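Local atomic coordinates of putative isohexenylglutaconyl-CoA hydratase (Pseudomonas aeruginosa, PDB entry 4ZU2), a protein that probably hydrates isohexenylglutaconyl-CoA in the breakdown of acyclic terpenes such as citronellate, as a member of the crotonase (enoyl-CoA hydratase/isomerase) family. Residues E7-L11 against T21-P25; N88-G92 against P146-A150; F118-S124 against F152-R156; D125-A131 against L182-A188; A130-G136 against R171-A177. One frame throughout, in Å; residues are numbered along the deposited sequence.

Contact 1 (E7-L11 against T21-P25); sequences ETLLL and TLNRP
L10 and T21 form the antiparallel hydrogen-bonded pair of this hairpin end: T21 N donates a hydrogen bond to L10 O at 3.0 Å, and L10 N donates to T21 O at 3.2 Å, the latter in the carbonyl plane and on a lone pair. One residue further, L9 and L22 make the non-hydrogen-bonded pair. Their side chains run side by side in the same direction and meet through one methyl each, L9 CD2 to L22 CD2 at 3.7 Å. Both leucines carry CG beside the backbone N and anti to the carbonyl carbon (chi1 -58° for L9 and -46° for L22), consistent with the two branches lying alongside each other. M35 of helix 33-47 also packs on L22.

Beyond the strands the backbone pairing persists once more, with N23 N reaching T8 O at 3.2 Å on a bent path. The N23 side chain has swung anti to its own backbone N (chi1 -166°), and this lays the amide against L10, where OD1 comes within 3.0 Å of the methyl L10 CD1. T8 CG2 lies beside the aliphatic part of R24, 4.1 Å from R24 CD. Chemically, the join therefore depends on main-chain bonds; the side chains add one leucine pair on the face toward helix 33-47, an amide oxygen of N23 in a close, non-bonding contact with a methyl, and T8 beside R24.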
# COMPACT_ATOMS: atom_id res chain seq x y z
N GLU A 7 -3.11 -18.19 33.91
CA GLU A 7 -2.58 -17.18 33.04
C GLU A 7 -3.45 -15.86 33.15
O GLU A 7 -4.25 -15.66 34.09
CB GLU A 7 -2.55 -17.74 31.57
CG GLU A 7 -1.34 -18.66 31.11
CD GLU A 7 -1.06 -18.65 29.56
OE1 GLU A 7 0.04 -18.96 29.07
OE2 GLU A 7 -1.95 -18.34 28.78
N THR A 8 -3.27 -14.95 32.19
CA THR A 8 -4.21 -13.89 31.83
C THR A 8 -4.83 -14.27 30.50
O THR A 8 -5.44 -13.44 29.81
CB THR A 8 -3.49 -12.56 31.55
OG1 THR A 8 -2.65 -12.74 30.37
CG2 THR A 8 -2.64 -12.11 32.75
N LEU A 9 -4.64 -15.53 30.11
CA LEU A 9 -5.19 -16.03 28.87
C LEU A 9 -5.92 -17.31 29.16
O LEU A 9 -5.64 -18.01 30.14
CB LEU A 9 -4.08 -16.34 27.87
CG LEU A 9 -3.16 -15.19 27.50
CD1 LEU A 9 -2.00 -15.64 26.64
CD2 LEU A 9 -3.98 -14.11 26.81
N LEU A 10 -6.86 -17.60 28.30
CA LEU A 10 -7.45 -18.92 28.23
C LEU A 10 -7.12 -19.57 26.88
O LEU A 10 -7.48 -19.07 25.78
CB LEU A 10 -8.96 -18.82 28.45
CG LEU A 10 -9.40 -18.28 29.82
CD1 LEU A 10 -10.86 -17.96 29.83
CD2 LEU A 10 -9.08 -19.25 30.95
N LEU A 11 -6.44 -20.71 26.97
CA LEU A 11 -6.01 -21.46 25.81
C LEU A 11 -7.02 -22.58 25.45
O LEU A 11 -7.46 -23.33 26.33
CB LEU A 11 -4.63 -22.04 26.09
CG LEU A 11 -3.64 -21.03 26.70
CD1 LEU A 11 -2.23 -21.60 26.83
CD2 LEU A 11 -3.60 -19.80 25.81
N THR A 21 -7.59 -16.53 24.17
CA THR A 21 -8.52 -15.47 24.54
C THR A 21 -7.89 -14.56 25.57
O THR A 21 -7.36 -14.99 26.58
CB THR A 21 -9.91 -16.02 24.99
OG1 THR A 21 -10.48 -16.76 23.91
CG2 THR A 21 -10.87 -14.90 25.35
N LEU A 22 -7.90 -13.28 25.26
CA LEU A 22 -7.37 -12.30 26.17
C LEU A 22 -8.46 -12.15 27.22
O LEU A 22 -9.64 -11.91 26.89
CB LEU A 22 -7.10 -10.96 25.47
CG LEU A 22 -6.37 -11.01 24.11
CD1 LEU A 22 -6.21 -9.63 23.52
CD2 LEU A 22 -5.07 -11.71 24.23
N ASN A 23 -8.06 -12.32 28.46
CA ASN A 23 -8.99 -12.60 29.52
C ASN A 23 -8.73 -11.76 30.77
O ASN A 23 -8.34 -12.26 31.81
CB ASN A 23 -8.88 -14.11 29.83
CG ASN A 23 -10.03 -14.62 30.68
OD1 ASN A 23 -9.85 -15.57 31.43
ND2 ASN A 23 -11.19 -14.02 30.57
N ARG A 24 -8.92 -10.45 30.63
CA ARG A 24 -8.99 -9.55 31.78
C ARG A 24 -10.15 -8.60 31.49
O ARG A 24 -9.91 -7.43 31.25
CB ARG A 24 -7.68 -8.75 31.93
CG ARG A 24 -6.50 -9.56 32.45
CD ARG A 24 -5.14 -8.85 32.29
NE ARG A 24 -4.77 -8.07 33.48
CZ ARG A 24 -4.80 -6.74 33.57
NH1 ARG A 24 -5.17 -5.99 32.53
NH2 ARG A 24 -4.44 -6.15 34.71
N PRO A 25 -11.40 -9.13 31.48
CA PRO A 25 -12.59 -8.42 31.00
C PRO A 25 -12.89 -7.17 31.80
O PRO A 25 -13.50 -6.22 31.31
CB PRO A 25 -13.71 -9.44 31.19
CG PRO A 25 -13.17 -10.45 32.18
CD PRO A 25 -11.71 -10.52 31.85

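Contact 2 (N88-G92 against P146-A150); sequences NRAFG and PAQIA
The amides of N88 and Q148 meet with their planes 90° apart, and Q148 NE2 approaches N88 OD1 from above the carbonyl plane of N88. In the crotonase fold of this chain, the pair joins the long helix 81-99 to the turn leading into helix 149-157. The F91 ring has I149 CG1 at its edge, 4.4 Å from F91 CE2, a marginal apolar contact. Q148 OE1 lies obliquely near the R89 guanidinium, whose main partner is D232 of the second subunit, through a salt bridge from R89 NE.

Q148 has the largest share of the contact. Its CG, set anti to the carbonyl carbon, lies 3.3 Å from the backbone carbonyl N88 O; the bend at chi2 then turns the amide, with OE1 at G92 and NE2 at N88 OD1. Helix 81-99 has a glycine, G92, where Q148 OE1 arrives, and the oxygen sits 3.0 Å from G92 CA. The amide nitrogen has two acceptors in two subunits, since Q148 NE2 also donates to L231 O of the second subunit; this contact is therefore part of the trimer interface. The bond within the chain, Q148 NE2 to N88 OD1, measures 3.1 Å with an N-H...O angle of 137°.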
# COMPACT_ATOMS: atom_id res chain seq x y z
N ASN A 88 8.16 -1.17 26.66
CA ASN A 88 7.64 -0.83 25.30
C ASN A 88 8.33 -1.69 24.20
O ASN A 88 7.67 -2.28 23.37
CB ASN A 88 7.78 0.68 24.99
CG ASN A 88 7.08 1.10 23.70
OD1 ASN A 88 7.73 1.55 22.75
ND2 ASN A 88 5.76 0.99 23.67
N ARG A 89 9.66 -1.81 24.24
CA ARG A 89 10.33 -2.65 23.25
C ARG A 89 9.89 -4.12 23.31
O ARG A 89 9.72 -4.76 22.26
CB ARG A 89 11.86 -2.59 23.35
CG ARG A 89 12.52 -3.37 22.23
CD ARG A 89 12.16 -2.78 20.90
NE ARG A 89 12.81 -3.39 19.75
CZ ARG A 89 12.33 -4.45 19.10
NH1 ARG A 89 11.20 -5.01 19.50
NH2 ARG A 89 12.98 -4.92 18.04
N ALA A 90 9.68 -4.66 24.52
CA ALA A 90 9.14 -6.01 24.63
C ALA A 90 7.70 -6.14 24.06
O ALA A 90 7.33 -7.19 23.58
CB ALA A 90 9.19 -6.53 26.08
N PHE A 91 6.91 -5.07 24.08
CA PHE A 91 5.61 -5.14 23.44
C PHE A 91 5.88 -5.10 21.91
O PHE A 91 5.15 -5.67 21.11
CB PHE A 91 4.65 -4.04 23.93
CG PHE A 91 3.44 -3.85 23.02
CD1 PHE A 91 2.53 -4.88 22.82
CD2 PHE A 91 3.25 -2.67 22.32
CE1 PHE A 91 1.45 -4.72 21.97
CE2 PHE A 91 2.17 -2.53 21.44
CZ PHE A 91 1.26 -3.56 21.30
N GLY A 92 6.98 -4.48 21.50
CA GLY A 92 7.35 -4.52 20.10
C GLY A 92 7.79 -5.93 19.69
O GLY A 92 7.53 -6.37 18.57
N PRO A 146 2.23 6.05 19.53
CA PRO A 146 2.03 4.66 19.14
C PRO A 146 3.35 4.13 18.49
O PRO A 146 3.40 3.89 17.30
CB PRO A 146 0.84 4.74 18.15
CG PRO A 146 0.96 6.13 17.50
CD PRO A 146 1.71 7.00 18.54
N ALA A 147 4.41 4.04 19.31
CA ALA A 147 5.81 3.95 18.84
C ALA A 147 6.15 2.62 18.19
O ALA A 147 6.68 2.59 17.07
CB ALA A 147 6.74 4.19 19.97
N GLN A 148 5.83 1.53 18.89
CA GLN A 148 6.02 0.19 18.36
C GLN A 148 4.95 -0.09 17.30
O GLN A 148 5.17 -0.90 16.42
CB GLN A 148 5.90 -0.89 19.43
CG GLN A 148 6.83 -0.77 20.60
CD GLN A 148 8.27 -0.89 20.18
OE1 GLN A 148 8.70 -1.92 19.67
NE2 GLN A 148 9.01 0.17 20.35
N ILE A 149 3.77 0.51 17.44
CA ILE A 149 2.69 0.29 16.46
C ILE A 149 3.04 0.84 15.07
O ILE A 149 2.63 0.25 14.05
CB ILE A 149 1.38 0.91 16.97
CG1 ILE A 149 0.87 0.11 18.18
CG2 ILE A 149 0.33 0.96 15.96
CD1 ILE A 149 0.01 0.90 19.05
N ALA A 150 3.76 1.97 15.04
CA ALA A 150 3.90 2.76 13.81
C ALA A 150 4.22 1.93 12.56
O ALA A 150 3.53 1.98 11.55
CB ALA A 150 4.94 3.84 13.97

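Contact 3 (F118-S124 against F152-R156)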
# COMPACT_ATOMS: atom_id res chain seq x y z
N PHE A 118 -5.16 -2.25 18.91
CA PHE A 118 -5.16 -1.92 17.46
C PHE A 118 -3.83 -2.44 16.88
O PHE A 118 -3.80 -3.00 15.80
CB PHE A 118 -5.36 -0.39 17.37
CG PHE A 118 -5.20 0.22 16.02
CD1 PHE A 118 -4.03 0.09 15.27
CD2 PHE A 118 -6.18 1.04 15.54
CE1 PHE A 118 -3.90 0.70 14.03
CE2 PHE A 118 -6.05 1.65 14.28
CZ PHE A 118 -4.91 1.48 13.54
N GLY A 119 -2.76 -2.37 17.66
CA GLY A 119 -1.51 -3.03 17.31
C GLY A 119 -1.55 -4.51 16.96
O GLY A 119 -1.03 -4.94 15.92
N LEU A 120 -2.14 -5.32 17.82
CA LEU A 120 -2.25 -6.75 17.54
C LEU A 120 -3.09 -7.07 16.31
O LEU A 120 -2.84 -8.05 15.64
CB LEU A 120 -2.94 -7.47 18.68
CG LEU A 120 -2.28 -7.54 20.04
CD1 LEU A 120 -3.24 -8.22 21.00
CD2 LEU A 120 -0.98 -8.33 19.94
N ALA A 121 -4.15 -6.31 16.09
CA ALA A 121 -5.02 -6.52 14.93
C ALA A 121 -4.19 -6.37 13.62
O ALA A 121 -4.40 -7.07 12.64
CB ALA A 121 -6.17 -5.51 14.96
N CYS A 122 -3.23 -5.47 13.67
CA CYS A 122 -2.46 -5.07 12.51
C CYS A 122 -1.48 -6.14 12.08
O CYS A 122 -0.91 -6.02 11.02
CB CYS A 122 -1.68 -3.80 12.82
SG CYS A 122 -2.58 -2.26 12.78
N VAL A 123 -1.28 -7.16 12.91
CA VAL A 123 -0.32 -8.22 12.57
C VAL A 123 -0.98 -9.59 12.35
O VAL A 123 -0.30 -10.63 12.31
CB VAL A 123 0.83 -8.32 13.60
CG1 VAL A 123 1.47 -6.95 13.80
CG2 VAL A 123 0.36 -8.88 14.90
N SER A 124 -2.29 -9.59 12.22
CA SER A 124 -3.00 -10.82 11.89
C SER A 124 -2.95 -11.10 10.36
O SER A 124 -2.89 -10.16 9.54
CB SER A 124 -4.46 -10.72 12.37
OG SER A 124 -5.13 -9.65 11.74
N PHE A 152 3.91 -1.25 12.02
CA PHE A 152 2.96 -2.27 11.71
C PHE A 152 1.64 -1.68 11.12
O PHE A 152 0.97 -2.30 10.30
CB PHE A 152 2.73 -3.20 12.90
CG PHE A 152 3.96 -3.97 13.33
CD1 PHE A 152 4.40 -5.07 12.61
CD2 PHE A 152 4.66 -3.61 14.49
CE1 PHE A 152 5.50 -5.79 13.02
CE2 PHE A 152 5.77 -4.28 14.89
CZ PHE A 152 6.20 -5.38 14.16
N VAL A 153 1.31 -0.46 11.48
CA VAL A 153 0.12 0.16 10.95
C VAL A 153 0.39 0.71 9.53
O VAL A 153 -0.49 0.65 8.68
CB VAL A 153 -0.48 1.26 11.87
CG1 VAL A 153 0.46 2.44 12.00
CG2 VAL A 153 -1.85 1.73 11.34
N VAL A 154 1.56 1.27 9.31
CA VAL A 154 1.93 1.71 7.96
C VAL A 154 1.96 0.48 7.04
O VAL A 154 1.42 0.50 5.95
CB VAL A 154 3.30 2.42 7.97
CG1 VAL A 154 3.75 2.76 6.54
CG2 VAL A 154 3.24 3.62 8.87
N ARG A 155 2.54 -0.63 7.52
CA ARG A 155 2.49 -1.89 6.77
C ARG A 155 1.04 -2.36 6.57
O ARG A 155 0.70 -2.91 5.53
CB ARG A 155 3.33 -2.96 7.46
CG ARG A 155 4.80 -2.84 7.12
CD ARG A 155 5.77 -3.41 8.14
NE ARG A 155 7.00 -2.61 8.03
CZ ARG A 155 8.22 -3.09 7.88
NH1 ARG A 155 8.45 -4.40 7.87
NH2 ARG A 155 9.23 -2.24 7.75
N ARG A 156 0.17 -2.08 7.54
CA ARG A 156 -1.17 -2.63 7.53
C ARG A 156 -2.06 -1.99 6.45
O ARG A 156 -2.60 -2.68 5.61
CB ARG A 156 -1.82 -2.49 8.91
CG ARG A 156 -3.17 -3.21 8.98
CD ARG A 156 -3.00 -4.69 8.90
NE ARG A 156 -4.23 -5.40 9.19
CZ ARG A 156 -4.29 -6.70 9.41
NH1 ARG A 156 -3.20 -7.43 9.35
NH2 ARG A 156 -5.46 -7.28 9.64
O HOH W 1 1.23 -5.38 9.50
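The backbone of C122 comes within 5.7 Å of that of R156, CA to CA, where a type I turn from A121 to S124 follows helix 116-121 and helix 149-157 passes alongside. Both helices belong to the crotonase core, and the contact is buried. R156 spans it: CG is anti to the backbone N (chi1 -173°) and the chain kinks at chi2 (68°), which carries the guanidinium across C122 to the turn. There R156 NH1 donates to S124 O at 2.8 Å, a nearly straight bond (163°) lying in the guanidinium plane and on a lone pair of the carbonyl. One face of the guanidinium rests on A121 O and C122 CA, and R156 NE is held from another direction by L182 O.

The apolar part is built from smaller touches. V153 CG2 meets the F118 ring at its edge, 3.5 Å from F118 CE1, while V123 CG1 lies 3.7 Å from F152 CD1. C122 SG packs about 4.0 Å from R156 CB. The S124 hydroxyl donates to A121 O within the turn to which R156 binds. A single water bridges the two backbones, donating to C122 O at 2.7 Å and to F152 O at 3.2 Å.

Contact 4 (D125-A131 against L182-A188); sequences DVAIAAA and LVHFCEA
A127 O is gripped by two donors, H184 N at 2.9 Å and F185 N at 3.3 Å, at the point where the loop after L182 turns into strand 185-187. From there the strand runs parallel to 126-130, their axes 26° apart and 4.8 Å at closest approach. A129 continues the pairing from both its groups: A129 N donates to F185 O at 2.9 Å, almost straight at 171°, and E187 N donates to A129 O. A131 N to E187 O closes the run.

The buried, tight part is made by H184, A127 and V183. The H184 ring lies with its edge toward strand 126-130 and accepts from A127 N through ND1 at 3.2 Å, close to the ring plane; its other nitrogen, NE2, donates to T160 O of the third subunit, so the imidazole bridges strand and neighbour. A127 CB packs on V183 CB at 3.7 Å. F185 is partly exposed, yet its ring offers an edge to I128 CG1, 3.6 Å from F185 CD2, and to V126 CG1. Toward the other end side-chain contacts become fewer, although the backbone bonds continue: C186 SG touches A131 CB at 3.7 Å, E187 CG only grazes I128 CG2, and A188 is exposed. E187 turns toward helix 190-205, with a long, weak ion pair to R196.

Strand 185-187 is the outermost strand, at this side, of the chain's six-stranded mixed sheet, added in parallel to 126-130 as in the crotonase fold.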
# COMPACT_ATOMS: atom_id res chain seq x y z
N ASP A 125 -2.97 -12.37 9.98
CA ASP A 125 -3.19 -12.76 8.57
C ASP A 125 -4.67 -12.55 8.15
O ASP A 125 -4.94 -12.18 7.03
CB ASP A 125 -2.81 -14.21 8.32
CG ASP A 125 -1.38 -14.51 8.67
OD1 ASP A 125 -0.50 -13.77 8.18
OD2 ASP A 125 -1.14 -15.47 9.42
N VAL A 126 -5.58 -12.74 9.08
CA VAL A 126 -7.00 -12.50 8.86
C VAL A 126 -7.65 -11.86 10.12
O VAL A 126 -7.58 -12.39 11.24
CB VAL A 126 -7.73 -13.83 8.45
CG1 VAL A 126 -9.18 -13.56 8.00
CG2 VAL A 126 -6.97 -14.52 7.35
N ALA A 127 -8.21 -10.68 9.92
CA ALA A 127 -9.00 -9.98 10.95
C ALA A 127 -10.48 -9.92 10.54
O ALA A 127 -10.83 -9.50 9.41
CB ALA A 127 -8.49 -8.61 11.12
N ILE A 128 -11.33 -10.36 11.46
CA ILE A 128 -12.78 -10.32 11.31
C ILE A 128 -13.33 -9.43 12.44
O ILE A 128 -13.17 -9.76 13.60
CB ILE A 128 -13.37 -11.75 11.44
CG1 ILE A 128 -12.77 -12.71 10.38
CG2 ILE A 128 -14.88 -11.73 11.32
CD1 ILE A 128 -12.64 -14.14 10.82
N ALA A 129 -13.96 -8.31 12.11
CA ALA A 129 -14.43 -7.38 13.14
C ALA A 129 -15.94 -7.33 13.23
O ALA A 129 -16.65 -7.57 12.23
CB ALA A 129 -13.91 -5.99 12.88
N ALA A 130 -16.43 -7.04 14.43
CA ALA A 130 -17.82 -6.69 14.66
C ALA A 130 -18.04 -5.26 14.16
O ALA A 130 -17.22 -4.39 14.43
CB ALA A 130 -18.09 -6.76 16.13
N ALA A 131 -19.13 -5.00 13.44
CA ALA A 131 -19.40 -3.66 12.92
C ALA A 131 -19.38 -2.58 13.98
O ALA A 131 -19.10 -1.43 13.67
CB ALA A 131 -20.77 -3.62 12.21
N LEU A 182 -8.01 -2.35 7.08
CA LEU A 182 -7.44 -2.67 8.39
C LEU A 182 -7.80 -4.08 8.79
O LEU A 182 -7.02 -4.81 9.43
CB LEU A 182 -7.96 -1.67 9.44
CG LEU A 182 -7.43 -1.90 10.85
CD1 LEU A 182 -5.94 -2.19 10.85
CD2 LEU A 182 -7.73 -0.66 11.73
N VAL A 183 -9.02 -4.46 8.43
CA VAL A 183 -9.51 -5.82 8.65
C VAL A 183 -10.05 -6.34 7.31
O VAL A 183 -10.29 -5.55 6.36
CB VAL A 183 -10.59 -5.83 9.75
CG1 VAL A 183 -10.05 -5.19 11.05
CG2 VAL A 183 -11.89 -5.11 9.27
N HIS A 184 -10.24 -7.65 7.23
CA HIS A 184 -10.61 -8.34 6.00
C HIS A 184 -12.11 -8.61 5.85
O HIS A 184 -12.58 -8.77 4.75
CB HIS A 184 -9.88 -9.68 5.93
CG HIS A 184 -8.39 -9.58 5.85
ND1 HIS A 184 -7.58 -9.65 6.96
CD2 HIS A 184 -7.56 -9.44 4.78
CE1 HIS A 184 -6.32 -9.55 6.59
NE2 HIS A 184 -6.27 -9.43 5.27
N PHE A 185 -12.83 -8.70 6.97
CA PHE A 185 -14.28 -8.87 6.99
C PHE A 185 -14.91 -8.06 8.14
O PHE A 185 -14.35 -7.97 9.25
CB PHE A 185 -14.62 -10.35 7.26
CG PHE A 185 -13.94 -11.34 6.33
CD1 PHE A 185 -14.37 -11.49 5.01
CD2 PHE A 185 -12.91 -12.15 6.79
CE1 PHE A 185 -13.75 -12.42 4.16
CE2 PHE A 185 -12.31 -13.06 5.96
CZ PHE A 185 -12.72 -13.20 4.64
N CYS A 186 -16.11 -7.53 7.88
CA CYS A 186 -16.95 -6.91 8.91
C CYS A 186 -18.29 -7.64 8.94
O CYS A 186 -18.98 -7.67 7.93
CB CYS A 186 -17.17 -5.43 8.56
SG CYS A 186 -18.04 -4.45 9.81
N GLU A 187 -18.63 -8.25 10.08
CA GLU A 187 -19.94 -8.90 10.27
C GLU A 187 -20.80 -8.15 11.29
O GLU A 187 -20.30 -7.57 12.23
CB GLU A 187 -19.78 -10.35 10.73
CG GLU A 187 -18.75 -11.12 9.95
CD GLU A 187 -19.07 -11.17 8.46
OE1 GLU A 187 -20.14 -11.71 8.10
OE2 GLU A 187 -18.26 -10.66 7.66
N ALA A 188 -22.11 -8.17 11.08
CA ALA A 188 -23.04 -7.37 11.89
C ALA A 188 -23.50 -8.05 13.18
O ALA A 188 -24.06 -7.39 14.06
CB ALA A 188 -24.25 -6.98 11.04

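Contact 5 (A130-G136 against R171-A177); sequences AADAQFG and RFDGREA
F172 holds CG between its backbone N and carbonyl carbon (chi1 57°), whereas F135 has CG anti to its carbonyl carbon (chi1 -61°), and these two settings bring the side chains together on one face of the small sheet. F135 CB sits over the face of the F172 ring, 3.6 Å from its centroid, a CH-pi contact. The two rings are nearly parallel (12°) but strongly displaced, the centroids 5.5 Å apart, so CB rather than the F135 ring lies over F172. A177 CB covers a face of the F135 ring in a second CH-pi contact, at 4.0 Å from the centroid.

Backbone bonds hold the phenylalanines in antiparallel register: F135 N donates to F172 O at 2.9 Å, and F172 N to F135 O at 3.3 Å. D173 is the N-cap of helix 174-179, OD1 accepting from E176 N at 3.2 Å. At the helix start G174 N makes weak bonds to A131 O and A133 O, while A131 CB lies over one face of the R175 guanidinium.

Within the crotonase fold the contact joins the small three-stranded sheet to the start of helix 174-179. Strand 134-136 is the middle strand, with 112-114 parallel on its other side; L182 packs on both phenylalanines, and L165 of helix 159-168 on F172.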
# COMPACT_ATOMS: atom_id res chain seq x y z
N ALA A 130 -16.43 -7.04 14.43
CA ALA A 130 -17.82 -6.69 14.66
C ALA A 130 -18.04 -5.26 14.16
O ALA A 130 -17.22 -4.39 14.43
CB ALA A 130 -18.09 -6.76 16.13
N ALA A 131 -19.13 -5.00 13.44
CA ALA A 131 -19.40 -3.66 12.92
C ALA A 131 -19.38 -2.58 13.98
O ALA A 131 -19.10 -1.43 13.67
CB ALA A 131 -20.77 -3.62 12.21
N ASP A 132 -19.74 -2.93 15.21
CA ASP A 132 -19.79 -1.94 16.28
C ASP A 132 -18.47 -1.90 17.10
O ASP A 132 -18.42 -1.33 18.20
CB ASP A 132 -21.01 -2.21 17.19
CG ASP A 132 -21.02 -3.62 17.78
OD1 ASP A 132 -20.01 -4.33 17.58
OD2 ASP A 132 -22.02 -4.02 18.43
N ALA A 133 -17.41 -2.52 16.58
CA ALA A 133 -16.10 -2.45 17.22
C ALA A 133 -15.64 -1.01 17.13
O ALA A 133 -16.02 -0.33 16.18
CB ALA A 133 -15.13 -3.41 16.55
N GLN A 134 -14.91 -0.52 18.13
CA GLN A 134 -14.32 0.82 18.04
C GLN A 134 -12.78 0.78 18.12
O GLN A 134 -12.16 0.38 19.12
CB GLN A 134 -14.94 1.82 19.03
CG GLN A 134 -16.32 2.54 18.61
CD GLN A 134 -16.44 3.07 17.15
OE1 GLN A 134 -16.32 2.31 16.20
NE2 GLN A 134 -16.74 4.37 16.98
N PHE A 135 -12.20 1.20 16.99
CA PHE A 135 -10.78 1.26 16.73
C PHE A 135 -10.24 2.66 16.96
O PHE A 135 -10.94 3.66 16.80
CB PHE A 135 -10.50 0.90 15.26
CG PHE A 135 -10.93 -0.46 14.87
CD1 PHE A 135 -12.26 -0.69 14.51
CD2 PHE A 135 -10.03 -1.51 14.85
CE1 PHE A 135 -12.68 -1.98 14.15
CE2 PHE A 135 -10.44 -2.79 14.51
CZ PHE A 135 -11.78 -3.03 14.16
N GLY A 136 -8.96 2.73 17.33
CA GLY A 136 -8.32 4.01 17.47
C GLY A 136 -6.90 3.88 17.96
O GLY A 136 -6.47 2.85 18.47
N ARG A 171 -11.49 7.95 16.22
CA ARG A 171 -12.19 6.70 16.48
C ARG A 171 -12.99 6.38 15.21
O ARG A 171 -13.31 7.28 14.43
CB ARG A 171 -13.12 6.83 17.69
CG ARG A 171 -12.57 6.29 19.01
CD ARG A 171 -11.28 6.93 19.48
NE ARG A 171 -11.10 6.69 20.92
CZ ARG A 171 -10.23 7.33 21.69
NH1 ARG A 171 -9.41 8.25 21.16
NH2 ARG A 171 -10.17 7.04 23.01
N PHE A 172 -13.30 5.10 15.01
CA PHE A 172 -14.02 4.64 13.84
C PHE A 172 -14.37 3.19 14.05
O PHE A 172 -13.74 2.50 14.88
CB PHE A 172 -13.20 4.76 12.55
CG PHE A 172 -11.86 4.02 12.58
CD1 PHE A 172 -10.75 4.61 13.14
CD2 PHE A 172 -11.74 2.75 12.05
CE1 PHE A 172 -9.53 3.95 13.17
CE2 PHE A 172 -10.51 2.07 12.07
CZ PHE A 172 -9.41 2.68 12.64
N ASP A 173 -15.37 2.72 13.30
CA ASP A 173 -15.96 1.43 13.54
C ASP A 173 -15.52 0.39 12.58
O ASP A 173 -14.71 0.65 11.67
CB ASP A 173 -17.49 1.52 13.54
CG ASP A 173 -18.09 1.63 12.14
OD1 ASP A 173 -17.48 2.23 11.21
OD2 ASP A 173 -19.21 1.11 11.97
N GLY A 174 -16.05 -0.82 12.80
CA GLY A 174 -15.78 -1.95 11.95
C GLY A 174 -15.98 -1.74 10.45
O GLY A 174 -15.19 -2.25 9.65
N ARG A 175 -17.04 -1.05 10.05
CA ARG A 175 -17.36 -0.96 8.63
C ARG A 175 -16.25 -0.10 8.03
O ARG A 175 -15.76 -0.39 6.97
CB ARG A 175 -18.75 -0.34 8.36
CG ARG A 175 -20.01 -1.04 8.98
CD ARG A 175 -20.49 -2.32 8.22
NE ARG A 175 -21.93 -2.55 8.37
CZ ARG A 175 -22.54 -3.74 8.52
NH1 ARG A 175 -21.88 -4.88 8.55
NH2 ARG A 175 -23.87 -3.77 8.67
N GLU A 176 -15.85 0.94 8.75
CA GLU A 176 -14.75 1.78 8.35
C GLU A 176 -13.43 1.00 8.32
O GLU A 176 -12.54 1.33 7.52
CB GLU A 176 -14.62 2.96 9.30
CG GLU A 176 -13.35 3.77 9.13
CD GLU A 176 -13.55 5.15 8.62
OE1 GLU A 176 -13.45 5.33 7.39
OE2 GLU A 176 -13.78 6.06 9.43
N ALA A 177 -13.28 -0.03 9.15
CA ALA A 177 -11.99 -0.69 9.27
C ALA A 177 -11.79 -1.65 8.13
O ALA A 177 -10.67 -1.94 7.75
CB ALA A 177 -11.82 -1.38 10.57

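Contacts 3, 4 and 5 form one connected region. C122 SG of contact 3 packs 3.9 Å from L182 CD1 of contact 4, L182 N in turn lies 2.8 Å from A177 O of contact 5, a probable hydrogen bond, and F118 CE2 of contact 3 lies 3.9 Å from F172 CZ of contact 5. Contact 5 is nested inside the loop that contact 4 closes, shares A130 and A131 with it, and has its centre about 9 Å from that of contact 4. Contacts 2 and 3 both use helix 149-157 and meet the second subunit, whereas contacts 3 and 4 meet the third. Contact 1 stands at the far edge of the six-stranded sheet from contact 4, centres about 21 Å apart, but touches contact 3 through L22 and L120.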